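Local coordinates for competence/damage-inducible protein CinA (Agrobacterium tumefaciens, PDB 2A9S) that is of unknown function but belongs to the CinA family of competence- and damage-inducible proteins, at residues F21-T35 with A94-G108. Sequence-based numbering, arbitrary orientation.
Sequences FTPLGLMVSTAESCT and ALYRSRANFAVAVTG
S29, on strand 28-32, takes its backbone N-H to F102 O while V104 N donates to S29 O (3.1 Å), and A31 repeats the pattern between V104 and V106: a parallel ladder within the mixed sheet of an alpha/beta core. S33 N extends it to V106 O. At the other end F102 N still reaches M27 O, and the N101 carboxamide adds a further bond, its OD1 receiving M27 N on a lone pair at 2.8 Å, while water 1 ties that same oxygen to G25 O. With CG anti to the carbonyl carbon (chi1 -51°), N101 also sets its amide across L26 CD2. On the face shared with A31, A103 and A105, S29 OG in one of its conformers donates to A94 O from above the carbonyl plane, joining the strand to the end of helix 84-96; beside it A31 CB meets A94 CB (3.8 Å). On the opposite face F21 CE2 approaches the edge of the F102 ring at CD2 (3.4 Å), the planes inclined at 59°, and L26 CD1 touches F102 CE2. Behind these, a Schellman motif at G25 ends helix 8-24; S98 OG accepts A100 N in an ST turn. Water 2 bridges S33 OG, also bonded to K65 NZ, and T107 OG1, also bonded to A81 O. Strand 53-59 pairs with the far edge of 28-32, antiparallel 123-130 flanks 102-108, and helix 147-167 covers F21, L26 and F102.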
loop_
_atom_site.group_PDB
_atom_site.type_symbol
_atom_site.label_atom_id
_atom_site.label_comp_id
_atom_site.label_asym_id
_atom_site.label_seq_id
_atom_site.Cartn_x
_atom_site.Cartn_y
_atom_site.Cartn_z
ATOM N N PHE A 21 0.294 -18.476 -8.487
ATOM C CA PHE A 21 1.682 -18.054 -8.428
ATOM C C PHE A 21 2.448 -18.903 -7.414
ATOM O O PHE A 21 3.658 -19.090 -7.549
ATOM C CB PHE A 21 1.787 -16.572 -8.075
ATOM C CG PHE A 21 1.447 -15.642 -9.218
ATOM C CD1 PHE A 21 0.627 -16.045 -10.258
ATOM C CD2 PHE A 21 1.926 -14.342 -9.218
ATOM C CE1 PHE A 21 0.308 -15.162 -11.299
ATOM C CE2 PHE A 21 1.608 -13.458 -10.255
ATOM C CZ PHE A 21 0.802 -13.865 -11.284
ATOM N N THR A 22 1.756 -19.409 -6.402
ATOM C CA THR A 22 2.479 -20.155 -5.344
ATOM C C THR A 22 3.232 -21.390 -5.922
ATOM O O THR A 22 4.450 -21.502 -5.725
ATOM C CB THR A 22 1.584 -20.515 -4.128
ATOM O OG1 THR A 22 1.112 -19.309 -3.465
ATOM C CG2 THR A 22 2.387 -21.361 -3.131
ATOM N N PRO A 23 2.523 -22.325 -6.605
ATOM C CA PRO A 23 3.257 -23.491 -7.154
ATOM C C PRO A 23 4.236 -23.158 -8.274
ATOM O O PRO A 23 5.162 -23.936 -8.526
ATOM C CB PRO A 23 2.142 -24.411 -7.680
ATOM C CG PRO A 23 0.980 -23.478 -7.972
ATOM C CD PRO A 23 1.070 -22.442 -6.836
ATOM N N LEU A 24 4.022 -22.026 -8.929
ATOM C CA LEU A 24 4.950 -21.524 -9.918
ATOM C C LEU A 24 6.190 -20.824 -9.324
ATOM O O LEU A 24 7.159 -20.548 -10.047
ATOM C CB LEU A 24 4.201 -20.614 -10.918
ATOM C CG LEU A 24 3.190 -21.283 -11.877
ATOM C CD1 LEU A 24 2.329 -20.248 -12.600
ATOM C CD2 LEU A 24 3.935 -22.154 -12.874
ATOM N N GLY A 25 6.163 -20.550 -8.017
ATOM C CA GLY A 25 7.270 -19.884 -7.314
ATOM C C GLY A 25 7.416 -18.435 -7.748
ATOM O O GLY A 25 8.520 -17.880 -7.758
ATOM N N LEU A 26 6.303 -17.807 -8.106
ATOM C CA LEU A 26 6.356 -16.433 -8.610
ATOM C C LEU A 26 5.905 -15.419 -7.554
ATOM O O LEU A 26 5.025 -15.709 -6.728
ATOM C CB LEU A 26 5.480 -16.286 -9.856
ATOM C CG LEU A 26 5.756 -17.278 -11.000
ATOM C CD1 LEU A 26 4.623 -17.219 -12.010
ATOM C CD2 LEU A 26 7.156 -17.091 -11.635
ATOM N N MET A 27 6.475 -14.221 -7.635
ATOM C CA MET A 27 6.137 -13.161 -6.704
ATOM C C MET A 27 5.786 -11.895 -7.467
ATOM O O MET A 27 6.184 -11.723 -8.641
ATOM C CB MET A 27 7.265 -12.875 -5.711
ATOM C CG MET A 27 7.599 -14.072 -4.782
ATOM S SD MET A 27 8.762 -13.645 -3.459
ATOM C CE MET A 27 7.574 -13.004 -2.277
ATOM N N VAL A 28 5.051 -11.012 -6.781
ATOM C CA VAL A 28 4.543 -9.788 -7.379
ATOM C C VAL A 28 4.930 -8.576 -6.534
ATOM O O VAL A 28 5.036 -8.677 -5.297
ATOM C CB VAL A 28 2.988 -9.839 -7.542
ATOM C CG1 VAL A 28 2.300 -10.065 -6.203
ATOM C CG2 VAL A 28 2.460 -8.564 -8.247
ATOM N N SER A 29 5.115 -7.450 -7.194
ATOM C CA SER A 29 5.223 -6.183 -6.488
ATOM C C SER A 29 4.249 -5.213 -7.108
ATOM O O SER A 29 3.861 -5.372 -8.263
ATOM C CB SER A 29 6.641 -5.626 -6.528
ATOM O OG SER A 29 7.046 -5.332 -7.842
ATOM N N THR A 30 3.838 -4.225 -6.325
ATOM C CA THR A 30 2.810 -3.310 -6.796
ATOM C C THR A 30 3.342 -1.913 -6.648
ATOM O O THR A 30 4.105 -1.632 -5.710
ATOM C CB THR A 30 1.495 -3.478 -5.952
ATOM O OG1 THR A 30 1.749 -3.133 -4.592
ATOM C CG2 THR A 30 1.035 -4.962 -5.952
ATOM N N ALA A 31 2.904 -1.026 -7.539
ATOM C CA ALA A 31 3.275 0.371 -7.476
ATOM C C ALA A 31 1.988 1.155 -7.672
ATOM O O ALA A 31 1.402 1.068 -8.745
ATOM C CB ALA A 31 4.243 0.711 -8.586
ATOM N N GLU A 32 1.565 1.933 -6.679
ATOM C CA GLU A 32 0.203 2.437 -6.699
ATOM C C GLU A 32 0.157 3.936 -6.486
ATOM O O GLU A 32 0.707 4.460 -5.521
ATOM C CB GLU A 32 -0.639 1.755 -5.608
ATOM C CG GLU A 32 -0.580 0.220 -5.687
ATOM C CD GLU A 32 -1.492 -0.433 -4.724
ATOM O OE1 GLU A 32 -2.666 -0.005 -4.664
ATOM O OE2 GLU A 32 -1.023 -1.392 -4.065
ATOM N N SER A 33 -0.539 4.618 -7.370
ATOM C CA SER A 33 -0.786 6.013 -7.153
ATOM C C SER A 33 -2.265 6.093 -6.667
ATOM O O SER A 33 -2.541 6.061 -5.421
ATOM C CB SER A 33 -0.425 6.765 -8.445
ATOM O OG SER A 33 -0.409 8.183 -8.289
ATOM N N CYS A 34 -3.186 6.070 -7.628
ATOM C CA CYS A 34 -4.600 6.343 -7.376
ATOM C C CYS A 34 -5.325 5.352 -6.458
ATOM O O CYS A 34 -6.258 5.768 -5.782
ATOM C CB CYS A 34 -5.356 6.485 -8.692
ATOM S SG CYS A 34 -5.216 5.045 -9.744
ATOM N N THR A 35 -4.895 4.078 -6.427
ATOM C CA THR A 35 -5.534 3.047 -5.553
ATOM C C THR A 35 -5.010 3.076 -4.122
ATOM O O THR A 35 -5.557 2.421 -3.235
ATOM C CB THR A 35 -5.317 1.606 -6.080
ATOM O OG1 THR A 35 -3.920 1.416 -6.393
ATOM C CG2 THR A 35 -6.185 1.337 -7.332
ATOM N N ALA A 94 9.226 -0.680 -10.076
ATOM C CA ALA A 94 8.739 -1.556 -9.010
ATOM C C ALA A 94 9.290 -2.958 -9.172
ATOM O O ALA A 94 9.461 -3.693 -8.181
ATOM C CB ALA A 94 7.213 -1.589 -8.967
ATOM N N LEU A 95 9.571 -3.327 -10.414
ATOM C CA LEU A 95 10.056 -4.644 -10.731
ATOM C C LEU A 95 11.522 -4.762 -10.338
ATOM O O LEU A 95 11.901 -5.676 -9.592
ATOM C CB LEU A 95 9.859 -4.953 -12.229
ATOM C CG LEU A 95 10.299 -6.349 -12.650
ATOM C CD1 LEU A 95 9.517 -7.444 -11.956
ATOM C CD2 LEU A 95 10.234 -6.466 -14.198
ATOM N N TYR A 96 12.345 -3.821 -10.794
ATOM C CA TYR A 96 13.793 -3.914 -10.576
ATOM C C TYR A 96 14.291 -3.316 -9.241
ATOM O O TYR A 96 15.474 -3.437 -8.906
ATOM C CB TYR A 96 14.591 -3.430 -11.816
ATOM C CG TYR A 96 14.327 -4.278 -13.056
ATOM C CD1 TYR A 96 14.818 -5.580 -13.156
ATOM C CD2 TYR A 96 13.569 -3.789 -14.114
ATOM C CE1 TYR A 96 14.556 -6.371 -14.274
ATOM C CE2 TYR A 96 13.308 -4.569 -15.237
ATOM C CZ TYR A 96 13.798 -5.854 -15.307
ATOM O OH TYR A 96 13.547 -6.622 -16.423
ATOM N N ARG A 97 13.380 -2.720 -8.466
ATOM C CA ARG A 97 13.631 -2.409 -7.055
ATOM C C ARG A 97 12.918 -3.401 -6.102
ATOM O O ARG A 97 12.544 -3.059 -4.963
ATOM C CB ARG A 97 13.309 -0.950 -6.743
ATOM C CG ARG A 97 14.281 -0.003 -7.449
ATOM C CD ARG A 97 13.838 1.419 -7.411
ATOM N NE ARG A 97 14.659 2.289 -8.274
ATOM C CZ ARG A 97 14.957 3.559 -7.996
ATOM N NH1 ARG A 97 14.555 4.126 -6.866
ATOM N NH2 ARG A 97 15.677 4.267 -8.847
ATOM N N SER A 98 12.745 -4.636 -6.578
ATOM C CA SER A 98 12.140 -5.691 -5.783
ATOM C C SER A 98 12.715 -7.038 -6.178
ATOM O O SER A 98 13.552 -7.107 -7.104
ATOM C CB SER A 98 10.623 -5.695 -5.972
ATOM O OG SER A 98 10.247 -6.392 -7.148
ATOM N N ARG A 99 12.254 -8.088 -5.499
ATOM C CA ARG A 99 12.613 -9.456 -5.842
ATOM C C ARG A 99 11.485 -10.140 -6.587
ATOM O O ARG A 99 11.516 -11.350 -6.747
ATOM C CB ARG A 99 12.962 -10.270 -4.578
ATOM C CG ARG A 99 13.804 -9.522 -3.588
ATOM C CD ARG A 99 14.434 -10.477 -2.605
ATOM N NE ARG A 99 15.810 -10.076 -2.314
ATOM C CZ ARG A 99 16.889 -10.679 -2.812
ATOM N NH1 ARG A 99 16.771 -11.735 -3.617
ATOM N NH2 ARG A 99 18.095 -10.225 -2.492
ATOM N N ALA A 100 10.517 -9.376 -7.095
ATOM C CA ALA A 100 9.363 -9.977 -7.757
ATOM C C ALA A 100 9.704 -10.419 -9.172
ATOM O O ALA A 100 10.621 -9.894 -9.805
ATOM C CB ALA A 100 8.196 -9.008 -7.804
ATOM N N ASN A 101 8.940 -11.386 -9.656
ATOM C CA ASN A 101 8.905 -11.715 -11.069
ATOM C C ASN A 101 8.051 -10.781 -11.926
ATOM O O ASN A 101 8.355 -10.594 -13.105
ATOM C CB ASN A 101 8.402 -13.135 -11.255
ATOM C CG ASN A 101 9.157 -14.120 -10.402
ATOM O OD1 ASN A 101 8.809 -14.374 -9.247
ATOM N ND2 ASN A 101 10.235 -14.665 -10.968
ATOM N N PHE A 102 6.959 -10.248 -11.346
ATOM C CA PHE A 102 6.035 -9.347 -12.068
ATOM C C PHE A 102 5.779 -8.101 -11.230
ATOM O O PHE A 102 5.749 -8.186 -9.997
ATOM C CB PHE A 102 4.662 -10.008 -12.291
ATOM C CG PHE A 102 4.713 -11.367 -12.975
ATOM C CD1 PHE A 102 5.333 -11.526 -14.209
ATOM C CD2 PHE A 102 4.116 -12.470 -12.372
ATOM C CE1 PHE A 102 5.385 -12.785 -14.836
ATOM C CE2 PHE A 102 4.157 -13.727 -12.980
ATOM C CZ PHE A 102 4.782 -13.889 -14.217
ATOM N N ALA A 103 5.578 -6.956 -11.880
ATOM C CA ALA A 103 5.114 -5.762 -11.156
ATOM C C ALA A 103 3.883 -5.226 -11.871
ATOM O O ALA A 103 3.744 -5.364 -13.109
ATOM C CB ALA A 103 6.188 -4.695 -11.055
ATOM N N VAL A 104 2.954 -4.685 -11.099
ATOM C CA VAL A 104 1.822 -3.971 -11.687
ATOM C C VAL A 104 1.851 -2.550 -11.137
ATOM O O VAL A 104 2.046 -2.356 -9.925
ATOM C CB VAL A 104 0.449 -4.676 -11.393
ATOM C CG1 VAL A 104 0.214 -4.868 -9.870
ATOM C CG2 VAL A 104 -0.733 -3.934 -12.146
ATOM N N ALA A 105 1.619 -1.578 -12.027
ATOM C CA ALA A 105 1.660 -0.157 -11.691
ATOM C C ALA A 105 0.381 0.527 -12.170
ATOM O O ALA A 105 -0.092 0.232 -13.266
ATOM C CB ALA A 105 2.875 0.505 -12.365
ATOM N N VAL A 106 -0.166 1.422 -11.357
ATOM C CA VAL A 106 -1.383 2.157 -11.754
ATOM C C VAL A 106 -1.219 3.634 -11.441
ATOM O O VAL A 106 -0.676 4.002 -10.366
ATOM C CB VAL A 106 -2.695 1.581 -11.101
ATOM C CG1 VAL A 106 -2.869 0.097 -11.447
ATOM C CG2 VAL A 106 -2.738 1.793 -9.569
ATOM N N THR A 107 -1.667 4.488 -12.376
ATOM C CA THR A 107 -1.661 5.919 -12.148
ATOM C C THR A 107 -2.931 6.482 -12.799
ATOM O O THR A 107 -3.194 6.208 -13.991
ATOM C CB THR A 107 -0.383 6.644 -12.693
ATOM O OG1 THR A 107 -0.503 8.050 -12.433
ATOM C CG2 THR A 107 -0.159 6.416 -14.180
ATOM N N GLY A 108 -3.750 7.167 -12.002
ATOM C CA GLY A 108 -5.025 7.660 -12.551
ATOM C C GLY A 108 -5.657 8.758 -11.732
ATOM O O GLY A 108 -5.041 9.255 -10.767
HETATM O O HOH W 1 10.110 -15.615 -7.217
HETATM O O HOH W 2 -1.810 8.996 -10.355
#